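Local coordinates for glycine betaine, L-proline ABC transporter, glycine/betaine/L-proline-binding protein (ProX) (PDB 3TMG) that binds glycine betaine as the substrate-binding protein of an ABC transporter and probably delivers it for uptake, at residues Leu144-Leu149 against Asp198-Met203. Sequence-based numbering, arbitrary orientation.
Sequences LNYYGL and DPDLIM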
loop_
_atom_site.group_PDB
_atom_site.type_symbol
_atom_site.label_atom_id
_atom_site.label_comp_id
_atom_site.label_asym_id
_atom_site.label_seq_id
_atom_site.Cartn_x
_atom_site.Cartn_y
_atom_site.Cartn_z
ATOM N N LEU A 144 13.042 -13.850 6.402
ATOM C CA LEU A 144 14.214 -13.922 7.292
ATOM C C LEU A 144 14.339 -15.296 7.889
ATOM O O LEU A 144 15.431 -15.853 7.901
ATOM C CB LEU A 144 14.183 -12.874 8.400
ATOM C CG LEU A 144 14.459 -11.456 7.910
ATOM C CD1 LEU A 144 14.154 -10.440 9.018
ATOM C CD2 LEU A 144 15.886 -11.276 7.369
ATOM N N ASN A 145 13.225 -15.875 8.314
ATOM C CA ASN A 145 13.253 -17.247 8.840
ATOM C C ASN A 145 13.654 -18.261 7.790
ATOM O O ASN A 145 14.494 -19.111 8.025
ATOM C CB ASN A 145 11.894 -17.636 9.410
ATOM C CG ASN A 145 11.532 -16.840 10.631
ATOM O OD1 ASN A 145 12.356 -16.651 11.537
ATOM N ND2 ASN A 145 10.286 -16.396 10.698
ATOM N N TYR A 146 13.010 -18.184 6.643
ATOM C CA TYR A 146 13.216 -19.132 5.561
ATOM C C TYR A 146 14.670 -19.189 5.102
ATOM O O TYR A 146 15.232 -20.274 4.841
ATOM C CB TYR A 146 12.344 -18.700 4.351
ATOM C CG TYR A 146 12.445 -19.670 3.200
ATOM C CD1 TYR A 146 11.661 -20.829 3.170
ATOM C CD2 TYR A 146 13.336 -19.447 2.172
ATOM C CE1 TYR A 146 11.792 -21.754 2.128
ATOM C CE2 TYR A 146 13.460 -20.342 1.124
ATOM C CZ TYR A 146 12.690 -21.483 1.100
ATOM O OH TYR A 146 12.847 -22.361 0.043
ATOM N N TYR A 147 15.269 -18.020 4.945
ATOM C CA TYR A 147 16.611 -17.924 4.401
ATOM C C TYR A 147 17.674 -18.087 5.482
ATOM O O TYR A 147 18.868 -17.974 5.196
ATOM C CB TYR A 147 16.800 -16.601 3.638
ATOM C CG TYR A 147 16.102 -16.615 2.285
ATOM C CD1 TYR A 147 16.550 -17.462 1.260
ATOM C CD2 TYR A 147 15.011 -15.794 2.027
ATOM C CE1 TYR A 147 15.916 -17.499 0.014
ATOM C CE2 TYR A 147 14.375 -15.818 0.782
ATOM C CZ TYR A 147 14.848 -16.663 -0.230
ATOM O OH TYR A 147 14.237 -16.675 -1.486
ATOM N N GLY A 148 17.220 -18.358 6.713
ATOM C CA GLY A 148 18.126 -18.670 7.839
ATOM C C GLY A 148 18.871 -17.443 8.358
ATOM O O GLY A 148 20.006 -17.559 8.813
ATOM N N LEU A 149 18.219 -16.287 8.313
ATOM C CA LEU A 149 18.836 -15.001 8.637
ATOM C C LEU A 149 18.320 -14.408 9.950
ATOM O O LEU A 149 18.864 -13.424 10.456
ATOM C CB LEU A 149 18.555 -13.997 7.498
ATOM C CG LEU A 149 19.174 -14.340 6.126
ATOM C CD1 LEU A 149 18.635 -13.422 5.033
ATOM C CD2 LEU A 149 20.680 -14.263 6.170
ATOM N N ASP A 198 15.388 -12.903 -4.747
ATOM C CA ASP A 198 14.614 -13.695 -3.793
ATOM C C ASP A 198 14.379 -15.043 -4.494
ATOM O O ASP A 198 13.324 -15.256 -5.128
ATOM C CB ASP A 198 13.320 -12.904 -3.490
ATOM C CG ASP A 198 12.259 -13.696 -2.700
ATOM O OD1 ASP A 198 12.604 -14.693 -1.977
ATOM O OD2 ASP A 198 11.069 -13.251 -2.805
ATOM N N PRO A 199 15.385 -15.946 -4.424
ATOM C CA PRO A 199 15.456 -17.155 -5.293
ATOM C C PRO A 199 14.211 -18.010 -5.207
ATOM O O PRO A 199 13.792 -18.610 -6.208
ATOM C CB PRO A 199 16.623 -17.963 -4.714
ATOM C CG PRO A 199 17.432 -16.995 -3.903
ATOM C CD PRO A 199 16.631 -15.745 -3.653
ATOM N N ASP A 200 13.659 -18.108 -4.008
ATOM C CA ASP A 200 12.515 -18.976 -3.785
ATOM C C ASP A 200 11.174 -18.225 -3.736
ATOM O O ASP A 200 10.110 -18.822 -3.462
ATOM C CB ASP A 200 12.763 -19.839 -2.558
ATOM C CG ASP A 200 13.836 -20.890 -2.811
ATOM O OD1 ASP A 200 14.250 -21.057 -3.965
ATOM O OD2 ASP A 200 14.246 -21.577 -1.865
ATOM N N LEU A 201 11.235 -16.924 -4.051
ATOM C CA LEU A 201 10.046 -16.072 -4.246
ATOM C C LEU A 201 9.171 -15.999 -2.988
ATOM O O LEU A 201 7.972 -15.964 -3.078
ATOM C CB LEU A 201 9.191 -16.552 -5.451
ATOM C CG LEU A 201 8.543 -15.433 -6.279
ATOM C CD1 LEU A 201 9.639 -14.669 -7.015
ATOM C CD2 LEU A 201 7.548 -16.024 -7.274
ATOM N N ILE A 202 9.782 -16.002 -1.805
ATOM C CA ILE A 202 9.010 -15.878 -0.588
ATOM C C ILE A 202 8.218 -14.543 -0.549
ATOM O O ILE A 202 7.103 -14.479 -0.038
ATOM C CB ILE A 202 9.949 -16.033 0.642
ATOM C CG1 ILE A 202 10.804 -17.315 0.509
ATOM C CG2 ILE A 202 9.152 -15.979 1.948
ATOM C CD1 ILE A 202 10.025 -18.647 0.470
ATOM N N MET A 203 8.803 -13.484 -1.098
ATOM C CA MET A 203 8.143 -12.188 -1.122
ATOM C C MET A 203 7.106 -12.054 -2.248
ATOM O O MET A 203 6.403 -11.014 -2.347
ATOM C CB MET A 203 9.166 -11.055 -1.260
ATOM C CG MET A 203 10.314 -11.062 -0.236
ATOM S SD MET A 203 9.686 -10.820 1.424
ATOM C CE MET A 203 9.084 -9.131 1.390
#
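Tyr146, the last residue of helix 135-146, and Tyr147, which follows it, reach across to the type I beta turn Asp198-Leu201. The backbones stay apart, with Tyr146 CA 8.1 Å from Ile202 CA, and the gap is spanned by the long tyrosine side chains. Behind them the helix ends in a Schellman motif, where Gly148 suits the positive phi. Tyr147 OH donates to Asp198 OD1 at 2.6 Å and accepts from Asp200 N at 3.0 Å (162°), a pairing of roles open to a hydroxyl. OD1 receives the tyrosine on its anti lone pair, near the ring plane, while Ile202 N donates to its syn side. OD2 takes Met203 N at 2.8 Å; CG of Asp198 lies anti to its own N (chi1 169°), and the two oxygens together tie the loop backbone to the tyrosine. Tyr146 OH gives a very short bond, 2.5 Å, to Asp200 OD2 at its ring edge, the carboxylate turned 75° from the ring. The CG1-CD1 arm of Ile202 meets both rings: CD1 sits over the centre of one Tyr146 face, 3.6 Å from the centroid, a CH-pi contact, while CG1 lies beside Tyr146 CD2 and Tyr147 CE2. This surface contact fastens the loop between strands 193-195 and 207-214 to helix 135-146, with Ile202 and Met203 both packing on Ala143, and Met203 continuing inward to Phe102 of strand 88-105.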